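Local coordinates for protein CymD (PDB 6Z34) that probably lets monoaromatic hydrocarbons cross the outer membrane of Pseudomonas putida, as a channel of the OmpP1/FadL family, at residues Y80-S86 / V98-D104; L198-S204 / A253-S259. All blocks are in the same frame, centred on the assembly; numbering follows the deposited sequence.

Overall arrangement
Both contacts zip together neighbouring antiparallel strands in the wall of a FadL-type barrel. From the N terminus the chain first reaches contact 1, where strand 80-91 turns tightly into strand 94-107, so that 80-86 and 98-104 close a loop of only 11 residues. The chain then runs through two long strands, 131-146 and 151-171, then helices 172-180 and 188-193 with the short strand 184-185 between them, before contact 2 opens. There 198-204 and 253-259 join the far ends of a much longer hairpin, closing 48 residues. The two loops follow in series, neither nested nor crossed. Their centres lie 34 Å apart and their nearest atoms about 13 Å, contact 1 in the body of the barrel and contact 2 well out along it.

Contact 1: residues Y80-S86 / V98-D104; sequences YVAPELS and VGAFASD
Leu85 and Ala100 exchange a reciprocal pair of backbone hydrogen bonds: Leu85 N donates to Ala100 O and Ala100 N to Leu85 O, each at 2.9 Å. Two residues further on, past the non-hydrogen-bonded pair Glu84-Phe101, Ala102 N reaches Pro83 O at a longer 3.3 Å, and the return bond is missing because a proline nitrogen carries no hydrogen. Ala102 O is instead met by a methyl group, Ala82 CB at 3.2 Å. Ala100 O also receives a CA-H contact from Glu84 CA, 3.3 Å away. The glutamate chain runs extended beyond CG and carries its carboxylate to the edge of the phenyl ring. OE1 lies in the ring plane, 3.6 Å from Phe101 CD2, with the carboxylate turned 79° against the ring. Asp104 crosses Tyr80 at about a right angle, its CG 4.1 Å from Tyr80 CD1. Their polar ends have partners beyond the hairpin: Asp104 OD2 forms a salt bridge with Arg133 on the adjoining strand, and Tyr80 OH bonds to Asn76 O. The proline costs the pairing one N-H, and beyond it side-chain contacts connect the segments; a carboxylate oxygen at the ring edge would be favoured electrostatically by the partly positive ring hydrogens.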
loop_
_atom_site.group_PDB
_atom_site.type_symbol
_atom_site.label_atom_id
_atom_site.label_comp_id
_atom_site.label_asym_id
_atom_site.label_seq_id
_atom_site.Cartn_x
_atom_site.Cartn_y
_atom_site.Cartn_z
ATOM N N TYR A 80 -4.568 -12.668 -4.159
ATOM C CA TYR A 80 -4.391 -11.940 -2.913
ATOM C C TYR A 80 -5.676 -11.184 -2.602
ATOM O O TYR A 80 -6.297 -10.594 -3.489
ATOM C CB TYR A 80 -3.208 -10.982 -3.009
ATOM C CG TYR A 80 -1.902 -11.703 -3.258
ATOM C CD1 TYR A 80 -1.259 -12.383 -2.234
ATOM C CD2 TYR A 80 -1.325 -11.727 -4.522
ATOM C CE1 TYR A 80 -0.077 -13.050 -2.453
ATOM C CE2 TYR A 80 -0.133 -12.398 -4.752
ATOM C CZ TYR A 80 0.482 -13.055 -3.711
ATOM O OH TYR A 80 1.663 -13.727 -3.915
ATOM N N VAL A 81 -6.086 -11.233 -1.340
ATOM C CA VAL A 81 -7.325 -10.635 -0.882
ATOM C C VAL A 81 -6.973 -9.609 0.179
ATOM O O VAL A 81 -6.326 -9.944 1.179
ATOM C CB VAL A 81 -8.303 -11.685 -0.331
ATOM C CG1 VAL A 81 -9.563 -11.028 0.099
ATOM C CG2 VAL A 81 -8.632 -12.695 -1.400
ATOM N N ALA A 82 -7.401 -8.365 -0.038
ATOM C CA ALA A 82 -7.179 -7.274 0.908
ATOM C C ALA A 82 -8.517 -6.706 1.362
ATOM O O ALA A 82 -9.168 -5.974 0.597
ATOM C CB ALA A 82 -6.334 -6.179 0.259
ATOM N N PRO A 83 -8.976 -7.017 2.575
ATOM C CA PRO A 83 -10.256 -6.473 3.056
ATOM C C PRO A 83 -10.137 -5.036 3.540
ATOM O O PRO A 83 -9.068 -4.563 3.940
ATOM C CB PRO A 83 -10.624 -7.393 4.225
ATOM C CG PRO A 83 -9.325 -8.066 4.631
ATOM C CD PRO A 83 -8.475 -8.128 3.408
ATOM N N GLU A 84 -11.282 -4.345 3.508
ATOM C CA GLU A 84 -11.399 -2.985 4.011
ATOM C C GLU A 84 -12.694 -2.846 4.792
ATOM O O GLU A 84 -13.762 -3.218 4.299
ATOM C CB GLU A 84 -11.369 -1.939 2.886
ATOM C CG GLU A 84 -10.344 -2.179 1.795
ATOM C CD GLU A 84 -10.368 -1.099 0.726
ATOM O OE1 GLU A 84 -9.321 -0.455 0.506
ATOM O OE2 GLU A 84 -11.435 -0.891 0.111
ATOM N N LEU A 85 -12.585 -2.277 5.989
ATOM C CA LEU A 85 -13.686 -2.029 6.908
ATOM C C LEU A 85 -13.754 -0.542 7.203
ATOM O O LEU A 85 -12.720 0.071 7.478
ATOM C CB LEU A 85 -13.474 -2.776 8.238
ATOM C CG LEU A 85 -13.153 -4.253 8.085
ATOM C CD1 LEU A 85 -12.957 -4.913 9.432
ATOM C CD2 LEU A 85 -14.307 -4.869 7.346
ATOM N N SER A 86 -14.967 0.032 7.220
ATOM C CA SER A 86 -15.087 1.436 7.603
ATOM C C SER A 86 -16.383 1.726 8.337
ATOM O O SER A 86 -17.445 1.178 8.024
ATOM C CB SER A 86 -14.971 2.388 6.389
ATOM O OG SER A 86 -15.748 1.953 5.287
ATOM N N VAL A 98 -13.336 5.706 11.449
ATOM C CA VAL A 98 -12.303 4.741 11.780
ATOM C C VAL A 98 -12.452 3.598 10.789
ATOM O O VAL A 98 -13.531 3.372 10.239
ATOM C CB VAL A 98 -12.420 4.267 13.251
ATOM C CG1 VAL A 98 -13.728 3.557 13.460
ATOM C CG2 VAL A 98 -11.232 3.348 13.635
ATOM N N GLY A 99 -11.366 2.875 10.554
ATOM C CA GLY A 99 -11.462 1.718 9.688
ATOM C C GLY A 99 -10.231 0.841 9.767
ATOM O O GLY A 99 -9.332 1.054 10.585
ATOM N N ALA A 100 -10.219 -0.171 8.914
ATOM C CA ALA A 100 -9.083 -1.080 8.808
ATOM C C ALA A 100 -8.901 -1.373 7.335
ATOM O O ALA A 100 -9.801 -1.942 6.704
ATOM C CB ALA A 100 -9.297 -2.362 9.600
ATOM N N PHE A 101 -7.749 -0.965 6.801
ATOM C CA PHE A 101 -7.435 -1.048 5.386
ATOM C C PHE A 101 -6.172 -1.886 5.237
ATOM O O PHE A 101 -5.117 -1.532 5.775
ATOM C CB PHE A 101 -7.234 0.346 4.786
ATOM C CG PHE A 101 -8.466 1.187 4.792
ATOM C CD1 PHE A 101 -8.849 1.879 5.930
ATOM C CD2 PHE A 101 -9.258 1.283 3.658
ATOM C CE1 PHE A 101 -10.008 2.656 5.930
ATOM C CE2 PHE A 101 -10.419 2.069 3.659
ATOM C CZ PHE A 101 -10.788 2.739 4.800
ATOM N N ALA A 102 -6.281 -2.984 4.508
ATOM C CA ALA A 102 -5.213 -3.951 4.372
ATOM C C ALA A 102 -4.688 -3.923 2.951
ATOM O O ALA A 102 -5.434 -3.663 2.001
ATOM C CB ALA A 102 -5.701 -5.362 4.728
ATOM N N SER A 103 -3.390 -4.170 2.819
ATOM C CA SER A 103 -2.774 -4.387 1.521
ATOM C C SER A 103 -1.880 -5.611 1.601
ATOM O O SER A 103 -1.239 -5.861 2.627
ATOM C CB SER A 103 -1.986 -3.155 1.045
ATOM O OG SER A 103 -0.763 -3.009 1.733
ATOM N N ASP A 104 -1.853 -6.366 0.505
ATOM C CA ASP A 104 -1.179 -7.650 0.391
ATOM C C ASP A 104 -0.546 -7.725 -0.989
ATOM O O ASP A 104 -1.152 -7.295 -1.976
ATOM C CB ASP A 104 -2.180 -8.804 0.573
ATOM C CG ASP A 104 -1.549 -10.066 1.140
ATOM O OD1 ASP A 104 -0.305 -10.147 1.221
ATOM O OD2 ASP A 104 -2.318 -10.994 1.495
#

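Contact 2: residues L198-S204 / A253-S259; sequences LSAGYLS and ADLTAVS
A long beta hairpin of the barrel wall, strand 198-229 with strand 234-259, is joined here near its outer ends, where a classic beta bulge places Ser199 and Ala200 opposite Val258. Ser199 N donates to Val258 O at 2.8 Å, while Val258 N turns to Ala200 O; the helix-like backbone of Ser199 (psi -35°) takes up the extra residue. Beyond the bulge, regular pairing resumes with reciprocal bonds between Tyr202 and Thr256 and between Ser204 and Asp254. Tyr202 O is heavily used: it accepts Thr256 N at 2.8 Å, a water that also bonds to Thr256 OG1, and a CA-H contact from Leu255. Leu255 CD1 packs over the same carbonyl, 3.3 Å from Tyr202 O, and touches Leu203 CB at 4.2 Å. With CG anti to the backbone N (chi1 -171°), Leu203 swings back across the strand gap, and its CD1 meets Ala253 CB at 4.1 Å. Near the bulge Leu198 CD1 lies 4.2 Å from Ala257 CB, and Leu192 of helix 188-193 packs on both residues. The phenol of Tyr202 leads away to bond Glu129 O. Paired bonds interrupted by one extra residue are the signature of a classic bulge in an antiparallel hairpin, here within a FadL-type barrel.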
loop_
_atom_site.group_PDB
_atom_site.type_symbol
_atom_site.label_atom_id
_atom_site.label_comp_id
_atom_site.label_asym_id
_atom_site.label_seq_id
_atom_site.Cartn_x
_atom_site.Cartn_y
_atom_site.Cartn_z
ATOM N N LEU A 198 30.628 -24.874 0.464
ATOM C CA LEU A 198 29.469 -24.011 0.688
ATOM C C LEU A 198 29.112 -23.278 -0.600
ATOM O O LEU A 198 29.975 -22.681 -1.252
ATOM C CB LEU A 198 29.730 -22.998 1.804
ATOM C CG LEU A 198 28.653 -21.901 1.807
ATOM C CD1 LEU A 198 27.305 -22.527 2.186
ATOM C CD2 LEU A 198 28.991 -20.712 2.703
ATOM N N SER A 199 27.839 -23.338 -0.968
ATOM C CA SER A 199 27.352 -22.781 -2.220
ATOM C C SER A 199 26.422 -21.586 -2.051
ATOM O O SER A 199 26.441 -20.675 -2.882
ATOM C CB SER A 199 26.636 -23.874 -3.014
ATOM O OG SER A 199 25.642 -23.296 -3.841
ATOM N N ALA A 200 25.600 -21.554 -1.009
ATOM C CA ALA A 200 24.695 -20.429 -0.818
ATOM C C ALA A 200 24.143 -20.460 0.595
ATOM O O ALA A 200 24.008 -21.525 1.203
ATOM C CB ALA A 200 23.531 -20.447 -1.818
ATOM N N GLY A 201 23.832 -19.275 1.103
ATOM C CA GLY A 201 23.049 -19.132 2.314
ATOM C C GLY A 201 21.639 -18.703 1.943
ATOM O O GLY A 201 21.447 -17.876 1.055
ATOM N N TYR A 202 20.659 -19.290 2.622
ATOM C CA TYR A 202 19.254 -18.980 2.381
ATOM C C TYR A 202 18.623 -18.476 3.672
ATOM O O TYR A 202 18.495 -19.231 4.641
ATOM C CB TYR A 202 18.501 -20.195 1.847
ATOM C CG TYR A 202 17.149 -19.818 1.313
ATOM C CD1 TYR A 202 17.033 -18.978 0.212
ATOM C CD2 TYR A 202 15.986 -20.265 1.929
ATOM C CE1 TYR A 202 15.795 -18.610 -0.277
ATOM C CE2 TYR A 202 14.735 -19.899 1.450
ATOM C CZ TYR A 202 14.647 -19.073 0.347
ATOM O OH TYR A 202 13.417 -18.705 -0.144
ATOM N N LEU A 203 18.229 -17.207 3.679
ATOM C CA LEU A 203 17.452 -16.641 4.777
ATOM C C LEU A 203 15.971 -16.781 4.464
ATOM O O LEU A 203 15.490 -16.233 3.473
ATOM C CB LEU A 203 17.807 -15.177 5.007
ATOM C CG LEU A 203 17.177 -14.603 6.268
ATOM C CD1 LEU A 203 17.865 -15.194 7.476
ATOM C CD2 LEU A 203 17.272 -13.067 6.265
ATOM N N SER A 204 15.261 -17.524 5.304
ATOM C CA SER A 204 13.850 -17.833 5.125
ATOM C C SER A 204 13.095 -17.313 6.338
ATOM O O SER A 204 13.492 -17.587 7.476
ATOM C CB SER A 204 13.636 -19.346 4.963
ATOM O OG SER A 204 12.258 -19.657 4.873
ATOM N N ALA A 253 13.288 -16.605 11.834
ATOM C CA ALA A 253 13.813 -16.887 10.508
ATOM C C ALA A 253 14.737 -18.084 10.599
ATOM O O ALA A 253 15.271 -18.401 11.664
ATOM C CB ALA A 253 14.568 -15.692 9.922
ATOM N N ASP A 254 14.912 -18.744 9.462
ATOM C CA ASP A 254 15.888 -19.813 9.306
ATOM C C ASP A 254 16.943 -19.361 8.310
ATOM O O ASP A 254 16.613 -18.781 7.273
ATOM C CB ASP A 254 15.235 -21.111 8.820
ATOM C CG ASP A 254 14.308 -21.718 9.847
ATOM O OD1 ASP A 254 14.713 -21.823 11.027
ATOM O OD2 ASP A 254 13.169 -22.078 9.475
ATOM N N LEU A 255 18.201 -19.624 8.633
ATOM C CA LEU A 255 19.317 -19.453 7.714
ATOM C C LEU A 255 19.845 -20.839 7.393
ATOM O O LEU A 255 20.417 -21.498 8.265
ATOM C CB LEU A 255 20.413 -18.593 8.331
ATOM C CG LEU A 255 21.558 -18.303 7.368
ATOM C CD1 LEU A 255 21.001 -17.623 6.130
ATOM C CD2 LEU A 255 22.614 -17.455 8.042
ATOM N N THR A 256 19.645 -21.288 6.159
ATOM C CA THR A 256 20.134 -22.587 5.726
ATOM C C THR A 256 21.426 -22.411 4.932
ATOM O O THR A 256 21.477 -21.618 3.985
ATOM C CB THR A 256 19.082 -23.317 4.894
ATOM O OG1 THR A 256 17.842 -23.324 5.606
ATOM C CG2 THR A 256 19.519 -24.766 4.650
ATOM N N ALA A 257 22.471 -23.125 5.346
ATOM C CA ALA A 257 23.703 -23.220 4.576
ATOM C C ALA A 257 23.566 -24.358 3.576
ATOM O O ALA A 257 23.258 -25.488 3.960
ATOM C CB ALA A 257 24.895 -23.467 5.500
ATOM N N VAL A 258 23.780 -24.064 2.298
ATOM C CA VAL A 258 23.584 -25.037 1.229
ATOM C C VAL A 258 24.942 -25.558 0.778
ATOM O O VAL A 258 25.846 -24.774 0.454
ATOM C CB VAL A 258 22.799 -24.432 0.059
ATOM C CG1 VAL A 258 22.455 -25.506 -0.951
ATOM C CG2 VAL A 258 21.530 -23.796 0.581
ATOM N N SER A 259 25.083 -26.881 0.753
ATOM C CA SER A 259 26.325 -27.521 0.339
ATOM C C SER A 259 26.000 -28.848 -0.325
ATOM O O SER A 259 25.152 -29.603 0.167
ATOM C CB SER A 259 27.265 -27.739 1.528
ATOM O OG SER A 259 28.239 -28.736 1.233
HETATM O O HOH W 1 16.670 -21.117 5.652
#